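Local coordinates for protein translation initiation factor eIF2B subunit delta (Schizosaccharomyces pombe, PDB 5B04) that serves as a component of the eIF2B complex, which catalyses the exchange of GDP for GTP on the gamma subunit of the initiation factor eIF2, at residues D140-A153 with H193-R205. Sequence-based numbering, arbitrary orientation.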
ATOM      1  N   ASP G 140      49.511   8.196   2.900  1.00111.43           N
ATOM      2  CA  ASP G 140      49.289   9.480   3.556  1.00 91.32           C
ATOM      3  C   ASP G 140      48.269   9.410   4.692  1.00 96.33           C
ATOM      4  O   ASP G 140      47.889  10.437   5.253  1.00100.01           O
ATOM      5  CB  ASP G 140      48.838  10.518   2.526  1.00 85.18           C
ATOM      6  CG  ASP G 140      47.584  10.096   1.784  1.00 99.62           C
ATOM      7  OD1 ASP G 140      47.397   8.878   1.571  1.00 98.89           O
ATOM      8  OD2 ASP G 140      46.785  10.980   1.413  1.00115.80           O
ATOM      9  N   ILE G 141      47.829   8.203   5.032  1.00 92.22           N
ATOM     10  CA  ILE G 141      46.835   8.037   6.087  1.00 89.62           C
ATOM     11  C   ILE G 141      47.482   8.013   7.470  1.00 89.41           C
ATOM     12  O   ILE G 141      48.414   7.249   7.720  1.00 83.07           O
ATOM     13  CB  ILE G 141      46.012   6.750   5.892  1.00 95.79           C
ATOM     14  CG1 ILE G 141      45.371   6.736   4.503  1.00 88.76           C
ATOM     15  CG2 ILE G 141      44.944   6.634   6.968  1.00 84.04           C
ATOM     16  CD1 ILE G 141      44.445   7.906   4.249  1.00 84.88           C
ATOM     17  N   HIS G 142      46.977   8.860   8.362  1.00 93.13           N
ATOM     18  CA  HIS G 142      47.483   8.954   9.727  1.00 86.74           C
ATOM     19  C   HIS G 142      47.181   7.675  10.508  1.00 81.51           C
ATOM     20  O   HIS G 142      46.126   7.070  10.319  1.00 85.38           O
ATOM     21  CB  HIS G 142      46.875  10.172  10.431  1.00 74.86           C
ATOM     22  CG  HIS G 142      47.507  10.494  11.750  1.00 82.49           C
ATOM     23  ND1 HIS G 142      47.181   9.830  12.913  1.00 92.12           N
ATOM     24  CD2 HIS G 142      48.443  11.409  12.091  1.00 88.64           C
ATOM     25  CE1 HIS G 142      47.891  10.319  13.912  1.00 84.27           C
ATOM     26  NE2 HIS G 142      48.664  11.282  13.441  1.00 76.71           N
ATOM     27  N   PRO G 143      48.120   7.247  11.371  1.00 75.21           N
ATOM     28  CA  PRO G 143      47.957   6.058  12.216  1.00 75.88           C
ATOM     29  C   PRO G 143      46.640   6.027  12.991  1.00 79.22           C
ATOM     30  O   PRO G 143      45.955   5.005  12.986  1.00 87.26           O
ATOM     31  CB  PRO G 143      49.142   6.156  13.176  1.00 74.53           C
ATOM     32  CG  PRO G 143      50.193   6.833  12.377  1.00 89.39           C
ATOM     33  CD  PRO G 143      49.473   7.819  11.491  1.00 87.05           C
ATOM     34  N   ALA G 144      46.297   7.133  13.645  1.00 82.78           N
ATOM     35  CA  ALA G 144      45.062   7.218  14.419  1.00 84.38           C
ATOM     36  C   ALA G 144      43.838   7.014  13.531  1.00 81.27           C
ATOM     37  O   ALA G 144      42.817   6.491  13.978  1.00 82.47           O
ATOM     38  CB  ALA G 144      44.978   8.555  15.138  1.00 89.60           C
ATOM     39  N   VAL G 145      43.948   7.432  12.274  1.00 68.68           N
ATOM     40  CA  VAL G 145      42.878   7.234  11.304  1.00 73.06           C
ATOM     41  C   VAL G 145      42.759   5.756  10.942  1.00 73.98           C
ATOM     42  O   VAL G 145      41.656   5.231  10.787  1.00 63.79           O
ATOM     43  CB  VAL G 145      43.113   8.064  10.025  1.00 78.59           C
ATOM     44  CG1 VAL G 145      42.008   7.817   9.010  1.00 78.04           C
ATOM     45  CG2 VAL G 145      43.204   9.539  10.365  1.00 80.70           C
ATOM     46  N   ILE G 146      43.904   5.093  10.818  1.00 79.13           N
ATOM     47  CA  ILE G 146      43.947   3.677  10.463  1.00 83.10           C
ATOM     48  C   ILE G 146      43.253   2.808  11.509  1.00 77.37           C
ATOM     49  O   ILE G 146      42.406   1.979  11.176  1.00 78.67           O
ATOM     50  CB  ILE G 146      45.396   3.182  10.294  1.00 80.64           C
ATOM     51  CG1 ILE G 146      46.105   3.964   9.189  1.00 75.80           C
ATOM     52  CG2 ILE G 146      45.420   1.692   9.990  1.00 79.64           C
ATOM     53  CD1 ILE G 146      47.547   3.556   8.982  1.00 70.06           C
ATOM     54  N   ARG G 147      43.619   3.007  12.772  1.00 59.33           N
ATOM     55  CA  ARG G 147      43.048   2.233  13.870  1.00 59.93           C
ATOM     56  C   ARG G 147      41.551   2.483  13.995  1.00 68.63           C
ATOM     57  O   ARG G 147      40.791   1.588  14.369  1.00 81.77           O
ATOM     58  CB  ARG G 147      43.752   2.566  15.185  1.00 58.33           C
ATOM     59  CG  ARG G 147      45.268   2.559  15.091  1.00 85.35           C
ATOM     60  CD  ARG G 147      45.915   2.601  16.465  1.00 87.84           C
ATOM     61  NE  ARG G 147      47.370   2.527  16.381  1.00112.98           N
ATOM     62  CZ  ARG G 147      48.120   1.701  17.105  1.00110.31           C
ATOM     63  NH1 ARG G 147      47.552   0.871  17.970  1.00 99.26           N
ATOM     64  NH2 ARG G 147      49.438   1.702  16.962  1.00104.04           N
ATOM     65  N   LEU G 148      41.132   3.704  13.680  1.00 74.49           N
ATOM     66  CA  LEU G 148      39.717   4.047  13.681  1.00 68.06           C
ATOM     67  C   LEU G 148      39.005   3.319  12.548  1.00 78.96           C
ATOM     68  O   LEU G 148      37.864   2.884  12.697  1.00 92.62           O
ATOM     69  CB  LEU G 148      39.524   5.558  13.547  1.00 77.90           C
ATOM     70  CG  LEU G 148      38.091   6.069  13.709  1.00 77.18           C
ATOM     71  CD1 LEU G 148      37.619   5.891  15.145  1.00 68.65           C
ATOM     72  CD2 LEU G 148      37.983   7.524  13.277  1.00 70.46           C
ATOM     73  N   GLY G 149      39.691   3.189  11.418  1.00 84.96           N
ATOM     74  CA  GLY G 149      39.150   2.485  10.270  1.00 78.64           C
ATOM     75  C   GLY G 149      38.935   1.014  10.562  1.00 83.95           C
ATOM     76  O   GLY G 149      37.962   0.416  10.102  1.00 93.52           O
ATOM     77  N   LEU G 150      39.848   0.429  11.331  1.00 81.93           N
ATOM     78  CA  LEU G 150      39.730  -0.969  11.724  1.00 86.14           C
ATOM     79  C   LEU G 150      38.566  -1.172  12.688  1.00 82.41           C
ATOM     80  O   LEU G 150      37.771  -2.095  12.524  1.00 87.32           O
ATOM     81  CB  LEU G 150      41.029  -1.463  12.363  1.00 73.95           C
ATOM     82  CG  LEU G 150      42.265  -1.532  11.465  1.00 76.18           C
ATOM     83  CD1 LEU G 150      43.448  -2.084  12.241  1.00 69.82           C
ATOM     84  CD2 LEU G 150      41.989  -2.377  10.231  1.00 78.10           C
ATOM     85  N   LYS G 151      38.467  -0.301  13.686  1.00 63.56           N
ATOM     86  CA  LYS G 151      37.447  -0.436  14.719  1.00 84.69           C
ATOM     87  C   LYS G 151      36.048  -0.149  14.182  1.00 81.54           C
ATOM     88  O   LYS G 151      35.071  -0.759  14.619  1.00 71.61           O
ATOM     89  CB  LYS G 151      37.754   0.489  15.896  1.00 88.07           C
ATOM     90  CG  LYS G 151      37.995  -0.257  17.194  1.00107.35           C
ATOM     91  CD  LYS G 151      37.949   0.666  18.398  1.00103.12           C
ATOM     92  CE  LYS G 151      38.709   1.955  18.158  1.00 87.74           C
ATOM     93  NZ  LYS G 151      38.721   2.791  19.388  1.00120.38           N
ATOM     94  N   LEU G 152      35.954   0.784  13.241  1.00 78.87           N
ATOM     95  CA  LEU G 152      34.685   1.069  12.586  1.00 83.87           C
ATOM     96  C   LEU G 152      34.207  -0.147  11.806  1.00 78.26           C
ATOM     97  O   LEU G 152      33.025  -0.489  11.826  1.00 77.01           O
ATOM     98  CB  LEU G 152      34.808   2.274  11.650  1.00 82.11           C
ATOM     99  CG  LEU G 152      34.783   3.669  12.274  1.00 71.92           C
ATOM    100  CD1 LEU G 152      35.081   4.725  11.221  1.00 75.86           C
ATOM    101  CD2 LEU G 152      33.438   3.930  12.934  1.00 68.29           C
ATOM    102  N   ALA G 153      35.141  -0.805  11.130  1.00 79.87           N
ATOM    103  CA  ALA G 153      34.810  -1.920  10.256  1.00 80.62           C
ATOM    104  C   ALA G 153      34.733  -3.251  11.002  1.00 80.39           C
ATOM    105  O   ALA G 153      34.336  -4.260  10.428  1.00 80.88           O
ATOM    106  CB  ALA G 153      35.821  -2.012   9.123  1.00 72.87           C
ATOM    107  N   HIS G 193      44.136  17.339   3.157  1.00100.51           N
ATOM    108  CA  HIS G 193      44.706  16.263   3.959  1.00 82.05           C
ATOM    109  C   HIS G 193      43.615  15.565   4.763  1.00 84.53           C
ATOM    110  O   HIS G 193      43.610  14.340   4.890  1.00 84.22           O
ATOM    111  CB  HIS G 193      45.791  16.805   4.889  1.00 86.60           C
ATOM    112  CG  HIS G 193      46.534  15.743   5.639  1.00 79.53           C
ATOM    113  ND1 HIS G 193      46.557  15.683   7.016  1.00 84.48           N
ATOM    114  CD2 HIS G 193      47.281  14.701   5.204  1.00 74.82           C
ATOM    115  CE1 HIS G 193      47.286  14.649   7.396  1.00 91.58           C
ATOM    116  NE2 HIS G 193      47.736  14.036   6.316  1.00101.03           N
ATOM    117  N   ILE G 194      42.690  16.357   5.298  1.00 87.23           N
ATOM    118  CA  ILE G 194      41.535  15.827   6.011  1.00 77.41           C
ATOM    119  C   ILE G 194      40.690  14.957   5.084  1.00 79.32           C
ATOM    120  O   ILE G 194      40.272  13.860   5.459  1.00 96.31           O
ATOM    121  CB  ILE G 194      40.666  16.960   6.599  1.00 82.76           C
ATOM    122  CG1 ILE G 194      41.341  17.564   7.832  1.00 81.28           C
ATOM    123  CG2 ILE G 194      39.285  16.447   6.970  1.00 84.52           C
ATOM    124  CD1 ILE G 194      41.482  16.596   8.988  1.00 89.09           C
ATOM    125  N   ASN G 195      40.459  15.447   3.869  1.00 80.54           N
ATOM    126  CA  ASN G 195      39.681  14.717   2.872  1.00 86.24           C
ATOM    127  C   ASN G 195      40.261  13.341   2.559  1.00 85.69           C
ATOM    128  O   ASN G 195      39.525  12.408   2.238  1.00 92.05           O
ATOM    129  CB  ASN G 195      39.573  15.533   1.581  1.00 79.93           C
ATOM    130  CG  ASN G 195      38.505  16.607   1.659  1.00 84.56           C
ATOM    131  OD1 ASN G 195      37.926  16.849   2.718  1.00 78.88           O
ATOM    132  ND2 ASN G 195      38.240  17.259   0.532  1.00 81.07           N
ATOM    133  N   SER G 196      41.581  13.220   2.653  1.00 88.45           N
ATOM    134  CA  SER G 196      42.249  11.945   2.421  1.00 82.95           C
ATOM    135  C   SER G 196      41.896  10.942   3.513  1.00 86.98           C
ATOM    136  O   SER G 196      41.606   9.779   3.232  1.00 84.68           O
ATOM    137  CB  SER G 196      43.765  12.134   2.350  1.00 84.18           C
ATOM    138  OG  SER G 196      44.135  12.854   1.188  1.00107.59           O
ATOM    139  N   GLN G 197      41.922  11.404   4.760  1.00 84.53           N
ATOM    140  CA  GLN G 197      41.598  10.556   5.899  1.00 80.57           C
ATOM    141  C   GLN G 197      40.140  10.112   5.841  1.00 87.12           C
ATOM    142  O   GLN G 197      39.810   8.979   6.189  1.00 91.48           O
ATOM    143  CB  GLN G 197      41.875  11.290   7.214  1.00 76.60           C
ATOM    144  CG  GLN G 197      43.168  12.095   7.224  1.00 85.49           C
ATOM    145  CD  GLN G 197      44.392  11.253   6.913  1.00 81.31           C
ATOM    146  OE1 GLN G 197      44.921  10.561   7.783  1.00 88.36           O
ATOM    147  NE2 GLN G 197      44.853  11.314   5.669  1.00 83.65           N
ATOM    148  N   ILE G 198      39.274  11.015   5.393  1.00 81.35           N
ATOM    149  CA  ILE G 198      37.849  10.732   5.276  1.00 81.51           C
ATOM    150  C   ILE G 198      37.578   9.670   4.215  1.00 83.83           C
ATOM    151  O   ILE G 198      36.789   8.750   4.433  1.00 89.84           O
ATOM    152  CB  ILE G 198      37.050  12.007   4.935  1.00 77.40           C
ATOM    153  CG1 ILE G 198      37.204  13.047   6.047  1.00 80.80           C
ATOM    154  CG2 ILE G 198      35.580  11.680   4.721  1.00 74.07           C
ATOM    155  CD1 ILE G 198      36.476  14.344   5.773  1.00 87.24           C
ATOM    156  N   ALA G 199      38.241   9.803   3.069  1.00 81.36           N
ATOM    157  CA  ALA G 199      38.058   8.880   1.953  1.00 83.61           C
ATOM    158  C   ALA G 199      38.419   7.449   2.340  1.00 89.44           C
ATOM    159  O   ALA G 199      37.778   6.496   1.897  1.00 77.65           O
ATOM    160  CB  ALA G 199      38.886   9.328   0.758  1.00 65.22           C
ATOM    161  N   TYR G 200      39.449   7.307   3.167  1.00 79.32           N
ATOM    162  CA  TYR G 200      39.856   5.998   3.659  1.00 80.14           C
ATOM    163  C   TYR G 200      38.835   5.446   4.648  1.00 87.11           C
ATOM    164  O   TYR G 200      38.494   4.265   4.606  1.00 89.19           O
ATOM    165  CB  TYR G 200      41.238   6.080   4.315  1.00 88.18           C
ATOM    166  CG  TYR G 200      41.572   4.904   5.207  1.00 90.73           C
ATOM    167  CD1 TYR G 200      41.967   3.687   4.668  1.00 93.49           C
ATOM    168  CD2 TYR G 200      41.501   5.016   6.590  1.00 93.44           C
ATOM    169  CE1 TYR G 200      42.275   2.611   5.482  1.00 92.98           C
ATOM    170  CE2 TYR G 200      41.807   3.948   7.411  1.00 91.75           C
ATOM    171  CZ  TYR G 200      42.193   2.748   6.853  1.00 88.57           C
ATOM    172  OH  TYR G 200      42.499   1.683   7.669  1.00 95.80           O
ATOM    173  N   LEU G 201      38.348   6.312   5.531  1.00 95.82           N
ATOM    174  CA  LEU G 201      37.403   5.910   6.567  1.00 87.31           C
ATOM    175  C   LEU G 201      36.058   5.475   5.993  1.00 84.10           C
ATOM    176  O   LEU G 201      35.438   4.537   6.495  1.00 84.77           O
ATOM    177  CB  LEU G 201      37.195   7.052   7.565  1.00 72.69           C
ATOM    178  CG  LEU G 201      38.344   7.305   8.540  1.00 72.87           C
ATOM    179  CD1 LEU G 201      38.053   8.515   9.408  1.00 89.61           C
ATOM    180  CD2 LEU G 201      38.593   6.076   9.400  1.00 82.02           C
ATOM    181  N   VAL G 202      35.612   6.153   4.941  1.00 87.30           N
ATOM    182  CA  VAL G 202      34.325   5.838   4.332  1.00 88.44           C
ATOM    183  C   VAL G 202      34.416   4.545   3.524  1.00 86.78           C
ATOM    184  O   VAL G 202      33.401   3.935   3.190  1.00 95.73           O
ATOM    185  CB  VAL G 202      33.826   6.991   3.428  1.00 90.35           C
ATOM    186  CG1 VAL G 202      34.545   6.974   2.087  1.00 80.98           C
ATOM    187  CG2 VAL G 202      32.318   6.905   3.231  1.00 88.78           C
ATOM    188  N   SER G 203      35.641   4.122   3.223  1.00 88.39           N
ATOM    189  CA  SER G 203      35.863   2.884   2.486  1.00 87.74           C
ATOM    190  C   SER G 203      35.874   1.686   3.428  1.00 87.47           C
ATOM    191  O   SER G 203      35.650   0.552   3.007  1.00 96.16           O
ATOM    192  CB  SER G 203      37.173   2.950   1.698  1.00 87.69           C
ATOM    193  OG  SER G 203      38.289   3.035   2.565  1.00 94.54           O
ATOM    194  N   THR G 204      36.139   1.943   4.705  1.00 86.86           N
ATOM    195  CA  THR G 204      36.084   0.900   5.723  1.00 90.02           C
ATOM    196  C   THR G 204      34.645   0.717   6.190  1.00 92.70           C
ATOM    197  O   THR G 204      34.197  -0.402   6.444  1.00103.95           O
ATOM    198  CB  THR G 204      36.981   1.225   6.932  1.00 81.08           C
ATOM    199  OG1 THR G 204      36.433   2.334   7.657  1.00 75.25           O
ATOM    200  CG2 THR G 204      38.393   1.564   6.475  1.00 82.47           C
ATOM    201  N   ARG G 205      33.931   1.832   6.302  1.00 85.88           N
ATOM    202  CA  ARG G 205      32.509   1.822   6.625  1.00 81.30           C
ATOM    203  C   ARG G 205      31.871   3.161   6.268  1.00 91.00           C
ATOM    204  O   ARG G 205      32.419   4.214   6.598  1.00 93.37           O
ATOM    205  CB  ARG G 205      32.280   1.516   8.107  1.00 81.99           C
ATOM    206  CG  ARG G 205      30.829   1.681   8.527  1.00 74.32           C
ATOM    207  CD  ARG G 205      30.544   1.127   9.909  1.00 65.61           C
ATOM    208  NE  ARG G 205      29.105   1.040  10.139  1.00 56.17           N
ATOM    209  CZ  ARG G 205      28.537   1.014  11.339  1.00 59.03           C
ATOM    210  NH1 ARG G 205      29.284   1.069  12.432  1.00 63.03           N
ATOM    211  NH2 ARG G 205      27.217   0.935  11.445  1.00 63.05           N
TER
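Gln197 grips the backbone of the turn before helix 143-153 with both ends of its amide. OE1 accepts from His142 N in a nearly straight bond (2.7 Å, 174°) lying in the carbonyl plane, while NE2 donates to Asp140 O at 3.2 Å from above that carbonyl's plane. A bend in the chain at chi2 (-57°) turns the amide back along its own helix toward His193, laying NE2 above one face of the imidazole, offset toward its rim. His142 completes the helix start as N-cap, its ND1 accepting from Ala144 N, and its NE2 is held by Asp177.

From here the two helices run nearly parallel, 19° apart with axes 8.9 Å from each other at closest approach. The Tyr200 ring, swung out by a CG anti to the backbone N, receives Ile141 CG2 over one face in a CH-pi contact (4.3 Å to the ring centroid) and meets Val145 O at its edge. Leu201 is a knob in a hole formed by Val145, Leu148, Gly149 and Leu152, and both Val145 and Leu201 also rest on helix 160-177. Gly149 CA lies 5.3 Å from Leu201 CA, and the lack of a side chain there probably helps Tyr200 and Leu201 to pack against it.

Were Gln197 replaced by an alanine, His142 N and Asp140 O would probably lose their side-chain mates and the turn would be freer to shift. Polar fastening thus fixes the turn into helix 143-154, while apolar interlocking farther along holds that helix against helix 186-204.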